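Local structure of uncharacterized protein (6SCE) at residues F164-A170 against F181-R185. The protein acts as a DNA nuclease of type III CRISPR defence, activated by cyclic oligoadenylate, probably bound through its CARF region. Numbering follows the deposited sequence.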
ATOM      1  N   PHE A 164      14.911  14.740 -16.072  1.00 33.68           N
ATOM      2  CA  PHE A 164      15.427  13.371 -16.033  1.00 34.17           C
ATOM      3  C   PHE A 164      16.885  13.305 -16.494  1.00 38.41           C
ATOM      4  O   PHE A 164      17.303  14.092 -17.356  1.00 36.67           O
ATOM      5  CB  PHE A 164      14.582  12.447 -16.928  1.00 33.70           C
ATOM      6  CG  PHE A 164      13.303  11.977 -16.286  1.00 32.42           C
ATOM      7  CD1 PHE A 164      12.158  12.733 -16.372  1.00 34.66           C
ATOM      8  CD2 PHE A 164      13.252  10.784 -15.565  1.00 31.82           C
ATOM      9  CE1 PHE A 164      10.981  12.311 -15.776  1.00 32.48           C
ATOM     10  CE2 PHE A 164      12.085  10.365 -14.972  1.00 30.10           C
ATOM     11  CZ  PHE A 164      10.951  11.123 -15.074  1.00 31.14           C
ATOM     12  N   PRO A 165      17.652  12.334 -15.964  1.00 38.09           N
ATOM     13  CA  PRO A 165      18.983  12.132 -16.498  1.00 38.45           C
ATOM     14  C   PRO A 165      18.952  11.669 -17.944  1.00 40.88           C
ATOM     15  O   PRO A 165      17.888  11.302 -18.469  1.00 38.39           O
ATOM     16  CB  PRO A 165      19.574  11.051 -15.577  1.00 39.12           C
ATOM     17  CG  PRO A 165      18.755  11.101 -14.352  1.00 39.19           C
ATOM     18  CD  PRO A 165      17.381  11.404 -14.860  1.00 37.59           C
ATOM     19  N   PRO A 166      20.115  11.728 -18.618  1.00 45.01           N
ATOM     20  CA  PRO A 166      20.191  11.327 -20.023  1.00 46.36           C
ATOM     21  C   PRO A 166      19.710   9.895 -20.236  1.00 42.50           C
ATOM     22  O   PRO A 166      19.933   9.037 -19.389  1.00 42.93           O
ATOM     23  CB  PRO A 166      21.699  11.442 -20.346  1.00 48.81           C
ATOM     24  CG  PRO A 166      22.220  12.459 -19.378  1.00 49.73           C
ATOM     25  CD  PRO A 166      21.397  12.280 -18.120  1.00 49.98           C
ATOM     26  N   GLY A 167      19.050   9.644 -21.356  1.00 41.84           N
ATOM     27  CA  GLY A 167      18.676   8.291 -21.694  1.00 43.66           C
ATOM     28  C   GLY A 167      17.208   7.987 -21.496  1.00 40.63           C
ATOM     29  O   GLY A 167      16.734   6.991 -22.008  1.00 39.23           O
ATOM     30  N   ALA A 168      16.473   8.861 -20.804  1.00 37.58           N
ATOM     31  CA  ALA A 168      15.045   8.661 -20.626  1.00 35.62           C
ATOM     32  C   ALA A 168      14.305   8.685 -21.946  1.00 36.49           C
ATOM     33  O   ALA A 168      14.668   9.409 -22.868  1.00 35.75           O
ATOM     34  CB  ALA A 168      14.462   9.710 -19.693  1.00 33.34           C
ATOM     35  N   GLN A 169      13.248   7.898 -22.023  1.00 32.02           N
ATOM     36  CA  GLN A 169      12.330   7.927 -23.149  1.00 32.75           C
ATOM     37  C   GLN A 169      10.951   8.316 -22.604  1.00 32.54           C
ATOM     38  O   GLN A 169      10.579   7.944 -21.469  1.00 32.35           O
ATOM     39  CB  GLN A 169      12.206   6.538 -23.788  1.00 36.56           C
ATOM     40  CG  GLN A 169      13.486   5.855 -24.321  1.00 39.62           C
ATOM     41  CD  GLN A 169      13.229   4.348 -24.563  1.00 45.33           C
ATOM     42  OE1 GLN A 169      13.077   3.536 -23.591  1.00 37.12           O
ATOM     43  NE2 GLN A 169      13.136   3.959 -25.855  1.00 46.01           N
ATOM     44  N   ALA A 170      10.150   8.996 -23.408  1.00 31.17           N
ATOM     45  CA  ALA A 170       8.859   9.481 -22.927  1.00 32.37           C
ATOM     46  C   ALA A 170       7.758   9.372 -23.952  1.00 32.63           C
ATOM     47  O   ALA A 170       7.993   9.356 -25.169  1.00 33.80           O
ATOM     48  CB  ALA A 170       8.982  10.907 -22.427  1.00 32.93           C
ATOM     49  N   PHE A 181       4.349   9.973 -19.643  1.00 27.83           N
ATOM     50  CA  PHE A 181       4.788   8.661 -19.189  1.00 27.51           C
ATOM     51  C   PHE A 181       6.253   8.520 -19.561  1.00 28.98           C
ATOM     52  O   PHE A 181       6.595   8.507 -20.756  1.00 29.45           O
ATOM     53  CB  PHE A 181       3.959   7.595 -19.899  1.00 28.51           C
ATOM     54  CG  PHE A 181       4.256   6.197 -19.425  1.00 28.78           C
ATOM     55  CD1 PHE A 181       3.768   5.774 -18.206  1.00 31.01           C
ATOM     56  CD2 PHE A 181       4.994   5.316 -20.211  1.00 31.46           C
ATOM     57  CE1 PHE A 181       4.016   4.488 -17.739  1.00 35.42           C
ATOM     58  CE2 PHE A 181       5.239   4.024 -19.758  1.00 33.74           C
ATOM     59  CZ  PHE A 181       4.760   3.619 -18.526  1.00 33.19           C
ATOM     60  N   VAL A 182       7.133   8.451 -18.560  1.00 25.03           N
ATOM     61  CA  VAL A 182       8.556   8.441 -18.796  1.00 26.88           C
ATOM     62  C   VAL A 182       9.116   7.069 -18.364  1.00 27.68           C
ATOM     63  O   VAL A 182       8.797   6.562 -17.288  1.00 28.65           O
ATOM     64  CB  VAL A 182       9.269   9.597 -18.021  1.00 27.84           C
ATOM     65  CG1 VAL A 182      10.753   9.663 -18.321  1.00 30.17           C
ATOM     66  CG2 VAL A 182       8.623  10.949 -18.365  1.00 28.63           C
ATOM     67  N   VAL A 183       9.922   6.473 -19.221  1.00 26.89           N
ATOM     68  CA  VAL A 183      10.689   5.249 -18.881  1.00 25.48           C
ATOM     69  C   VAL A 183      12.157   5.569 -18.879  1.00 27.13           C
ATOM     70  O   VAL A 183      12.729   6.017 -19.872  1.00 29.35           O
ATOM     71  CB  VAL A 183      10.362   4.080 -19.804  1.00 25.07           C
ATOM     72  CG1 VAL A 183      11.246   2.884 -19.486  1.00 25.24           C
ATOM     73  CG2 VAL A 183       8.887   3.726 -19.671  1.00 26.35           C
ATOM     74  N   HIS A 184      12.761   5.384 -17.728  1.00 27.33           N
ATOM     75  CA  HIS A 184      14.159   5.682 -17.523  1.00 28.22           C
ATOM     76  C   HIS A 184      14.823   4.523 -16.820  1.00 29.22           C
ATOM     77  O   HIS A 184      14.385   4.129 -15.724  1.00 26.54           O
ATOM     78  CB  HIS A 184      14.303   6.912 -16.666  1.00 29.99           C
ATOM     79  CG  HIS A 184      15.723   7.298 -16.430  1.00 29.67           C
ATOM     80  ND1 HIS A 184      16.540   7.770 -17.436  1.00 31.41           N
ATOM     81  CD2 HIS A 184      16.476   7.273 -15.309  1.00 32.26           C
ATOM     82  CE1 HIS A 184      17.741   8.006 -16.940  1.00 32.06           C
ATOM     83  NE2 HIS A 184      17.723   7.733 -15.647  1.00 33.53           N
ATOM     84  N   ARG A 185      15.839   3.960 -17.487  1.00 28.29           N
ATOM     85  CA  ARG A 185      16.643   2.843 -17.002  1.00 29.48           C
ATOM     86  C   ARG A 185      15.730   1.711 -16.490  1.00 27.07           C
ATOM     87  O   ARG A 185      15.926   1.170 -15.412  1.00 27.99           O
ATOM     88  CB  ARG A 185      17.648   3.282 -15.939  1.00 32.89           C
ATOM     89  CG  ARG A 185      18.623   4.355 -16.460  1.00 36.16           C
ATOM     90  CD  ARG A 185      19.584   4.857 -15.398  1.00 43.39           C
ATOM     91  NE  ARG A 185      20.545   3.840 -15.001  1.00 47.05           N
ATOM     92  CZ  ARG A 185      21.309   3.886 -13.900  1.00 55.24           C
ATOM     93  NH1 ARG A 185      21.265   4.919 -13.059  1.00 56.55           N
ATOM     94  NH2 ARG A 185      22.140   2.883 -13.630  1.00 55.09           N
TER
HETATM   95  O   HOH W   1      17.000   5.111 -19.750  1.00 40.04           O
HETATM   96  O   HOH W   2      14.200   4.197 -21.507  1.00 31.03           O
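The F164 ring lies flat against V182, whose CG1 sits over the middle of one face, 3.5 Å from the centroid. CG1, anti to the backbone N (chi1 -176°), is turned there; CG2 touches F164 CE1 and A170 CB. This tight side continues to H184, whose CB lies 4.2 Å from F164 CD2. P165 CD covers one imidazole face, R185 CG the other, and P166 O meets CE1 in the ring plane at 3.4 Å. With an alanine in place of F164, V182 CG1 loses its aromatic cover and a gap is likely to open beside H184 CB. Beyond the type II turn P165 to A168, where a CB on G167 would strike P166 O, Q169 and V183 form an antiparallel hydrogen-bonded pair: Q169 N gives a straight bond to V183 O (2.9 Å), and V183 N returns one to Q169 O (2.8 Å). On the looser, watery side one water bridges V183 O and, doubtfully close, Q169 OE1, which also accepts from L140 N; another accepts from R185 N and donates weakly to G167 O. The pairing belongs to the hairpin of strands 169-172 and 179-184, between strands 156-158 and 187-192, with Y143 of helix 140-148 against V183.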